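Local coordinates for protein PpBBE-like 1 D396N (PDB 6EO5) that is a variant of a flavin-dependent cellobiose oxidase of the berberine bridge enzyme-like family, at residues A[12-21]-A[62-72]. Numbering follows the deposited sequence.
Sequences TTLKQCLAKG and NAVFCAKQVGV
C17 and C66 are joined by a disulfide, SG to SG at 2.0 Å, and so illustrate how one covalent link can staple two antiparallel helices. The helix axes approach to 9.0 Å. With its SG anti to the backbone N (chi1 -168°), C17 points its sulfur across to C66, and the same sulfur lies at the edge of the F65 ring, a sulfur-aromatic contact. On one flank of the bridge, L18 CD2 packs against C66 CB at 3.9 Å and also against A63; towards the start of helix 14-21, L14 CD1 meets V70 CG2 at 4.0 Å, the two side chains crossing at about a right angle. N62 is a knob in the hole formed by C17, L18, K20 and G21: a chi1 of 169° carries its amide there, OD1 3.5 Å from L18 CA and ND2 near C17 O. Shortening N62 to an alanine would probably leave the backbone of L18 and G21 less covered. Further out, T13 and Q16 form a capping box: T13 N donates to Q16 OE1, and Q16 N weakly to T13 OG1. The pair packs over one face of the four-stranded mixed sheet, helix 14-21 through L14 and L18, helix 57-70 through A63, V64 and A67.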
# COMPACT_ATOMS: atom_id res chain seq x y z
N THR A 12 -11.89 -36.09 -8.55
CA THR A 12 -12.74 -35.01 -9.05
C THR A 12 -11.93 -33.73 -9.33
O THR A 12 -10.92 -33.46 -8.66
CB THR A 12 -13.89 -34.69 -8.06
OG1 THR A 12 -13.34 -34.29 -6.80
CG2 THR A 12 -14.77 -35.91 -7.87
N THR A 13 -12.37 -32.95 -10.32
CA THR A 13 -11.61 -31.81 -10.81
C THR A 13 -11.97 -30.54 -10.04
O THR A 13 -12.88 -30.50 -9.21
CB THR A 13 -11.85 -31.62 -12.31
OG1 THR A 13 -13.24 -31.40 -12.55
CG2 THR A 13 -11.39 -32.85 -13.07
N LEU A 14 -11.22 -29.47 -10.35
CA LEU A 14 -11.47 -28.19 -9.69
C LEU A 14 -12.77 -27.57 -10.17
O LEU A 14 -13.50 -26.98 -9.36
CB LEU A 14 -10.29 -27.24 -9.94
CG LEU A 14 -10.22 -25.94 -9.13
CD1 LEU A 14 -10.03 -26.17 -7.63
CD2 LEU A 14 -9.11 -25.07 -9.69
N LYS A 15 -13.08 -27.67 -11.47
CA LYS A 15 -14.38 -27.21 -11.97
C LYS A 15 -15.51 -27.86 -11.19
O LYS A 15 -16.43 -27.19 -10.72
CB LYS A 15 -14.54 -27.52 -13.46
CG LYS A 15 -13.68 -26.70 -14.39
CD LYS A 15 -14.03 -26.91 -15.87
CE LYS A 15 -12.85 -26.51 -16.76
NZ LYS A 15 -13.17 -26.50 -18.22
N GLN A 16 -15.45 -29.19 -11.05
CA GLN A 16 -16.50 -29.90 -10.34
C GLN A 16 -16.58 -29.45 -8.88
O GLN A 16 -17.66 -29.16 -8.36
CB GLN A 16 -16.26 -31.40 -10.43
CG GLN A 16 -16.27 -31.91 -11.85
CD GLN A 16 -16.02 -33.39 -11.93
OE1 GLN A 16 -15.33 -33.97 -11.07
NE2 GLN A 16 -16.59 -34.03 -12.95
N CYS A 17 -15.43 -29.37 -8.21
CA CYS A 17 -15.42 -29.03 -6.79
C CYS A 17 -16.00 -27.64 -6.56
O CYS A 17 -16.94 -27.46 -5.78
CB CYS A 17 -14.01 -29.14 -6.23
SG CYS A 17 -13.99 -29.07 -4.43
N LEU A 18 -15.45 -26.62 -7.24
CA LEU A 18 -15.92 -25.25 -7.04
C LEU A 18 -17.38 -25.09 -7.44
O LEU A 18 -18.10 -24.27 -6.86
CB LEU A 18 -15.05 -24.26 -7.82
CG LEU A 18 -13.57 -24.17 -7.46
CD1 LEU A 18 -12.83 -23.48 -8.59
CD2 LEU A 18 -13.36 -23.44 -6.15
N ALA A 19 -17.84 -25.86 -8.43
CA ALA A 19 -19.23 -25.76 -8.86
C ALA A 19 -20.20 -26.07 -7.73
O ALA A 19 -21.32 -25.55 -7.72
CB ALA A 19 -19.48 -26.69 -10.06
N LYS A 20 -19.80 -26.91 -6.77
CA LYS A 20 -20.65 -27.19 -5.61
C LYS A 20 -20.97 -25.92 -4.84
O LYS A 20 -22.10 -25.74 -4.37
CB LYS A 20 -19.97 -28.20 -4.67
CG LYS A 20 -19.59 -29.54 -5.29
CD LYS A 20 -19.08 -30.50 -4.20
CE LYS A 20 -18.44 -31.75 -4.79
NZ LYS A 20 -19.37 -32.48 -5.70
N GLY A 21 -19.99 -25.01 -4.71
CA GLY A 21 -20.20 -23.80 -3.93
C GLY A 21 -21.05 -22.76 -4.63
O GLY A 21 -21.71 -21.96 -3.96
N ASN A 62 -15.59 -22.73 0.41
CA ASN A 62 -15.56 -23.72 -0.65
C ASN A 62 -14.25 -23.67 -1.41
O ASN A 62 -13.63 -24.71 -1.68
CB ASN A 62 -16.72 -23.50 -1.61
CG ASN A 62 -16.58 -24.33 -2.87
OD1 ASN A 62 -16.01 -23.89 -3.86
ND2 ASN A 62 -17.10 -25.55 -2.83
N ALA A 63 -13.81 -22.46 -1.79
CA ALA A 63 -12.55 -22.32 -2.52
C ALA A 63 -11.38 -22.85 -1.70
O ALA A 63 -10.51 -23.55 -2.23
CB ALA A 63 -12.33 -20.86 -2.91
N VAL A 64 -11.35 -22.54 -0.40
CA VAL A 64 -10.26 -23.02 0.45
C VAL A 64 -10.30 -24.54 0.56
O VAL A 64 -9.26 -25.21 0.56
CB VAL A 64 -10.33 -22.35 1.83
CG1 VAL A 64 -9.34 -22.98 2.79
CG2 VAL A 64 -10.09 -20.85 1.70
N PHE A 65 -11.50 -25.11 0.66
CA PHE A 65 -11.61 -26.57 0.72
C PHE A 65 -11.20 -27.20 -0.60
O PHE A 65 -10.44 -28.19 -0.63
CB PHE A 65 -13.04 -26.96 1.10
CG PHE A 65 -13.30 -28.44 1.02
CD1 PHE A 65 -13.02 -29.27 2.09
CD2 PHE A 65 -13.82 -29.01 -0.14
CE1 PHE A 65 -13.25 -30.63 2.01
CE2 PHE A 65 -14.05 -30.36 -0.23
CZ PHE A 65 -13.77 -31.18 0.85
N CYS A 66 -11.68 -26.65 -1.72
CA CYS A 66 -11.41 -27.25 -3.02
C CYS A 66 -9.95 -27.16 -3.42
O CYS A 66 -9.44 -28.04 -4.12
CB CYS A 66 -12.28 -26.59 -4.09
SG CYS A 66 -14.02 -27.07 -4.00
N ALA A 67 -9.26 -26.09 -3.01
CA ALA A 67 -7.86 -25.98 -3.37
C ALA A 67 -7.03 -27.01 -2.63
O ALA A 67 -6.08 -27.57 -3.19
CB ALA A 67 -7.35 -24.57 -3.09
N LYS A 68 -7.39 -27.28 -1.37
CA LYS A 68 -6.70 -28.31 -0.60
C LYS A 68 -6.93 -29.69 -1.20
O LYS A 68 -6.02 -30.53 -1.21
CB LYS A 68 -7.16 -28.27 0.86
CG LYS A 68 -6.72 -27.04 1.62
CD LYS A 68 -7.01 -27.17 3.10
CE LYS A 68 -8.48 -27.00 3.40
NZ LYS A 68 -8.77 -27.37 4.82
N GLN A 69 -8.14 -29.93 -1.71
CA GLN A 69 -8.49 -31.26 -2.21
C GLN A 69 -7.83 -31.55 -3.55
O GLN A 69 -7.31 -32.65 -3.77
CB GLN A 69 -10.00 -31.37 -2.32
CG GLN A 69 -10.54 -32.76 -2.14
CD GLN A 69 -11.96 -32.87 -2.65
OE1 GLN A 69 -12.92 -32.78 -1.89
NE2 GLN A 69 -12.10 -33.05 -3.97
N VAL A 70 -7.85 -30.57 -4.47
CA VAL A 70 -7.20 -30.75 -5.77
C VAL A 70 -5.69 -30.55 -5.68
O VAL A 70 -4.96 -30.97 -6.59
CB VAL A 70 -7.85 -29.79 -6.80
CG1 VAL A 70 -7.27 -29.98 -8.19
CG2 VAL A 70 -9.35 -30.01 -6.84
N GLY A 71 -5.19 -29.95 -4.60
CA GLY A 71 -3.76 -29.77 -4.45
C GLY A 71 -3.19 -28.60 -5.23
O GLY A 71 -2.06 -28.70 -5.73
N VAL A 72 -3.94 -27.50 -5.36
CA VAL A 72 -3.44 -26.28 -5.98
C VAL A 72 -3.16 -25.25 -4.90
O VAL A 72 -3.62 -25.35 -3.76
CB VAL A 72 -4.43 -25.70 -7.03
CG1 VAL A 72 -4.38 -26.48 -8.32
CG2 VAL A 72 -5.84 -25.68 -6.47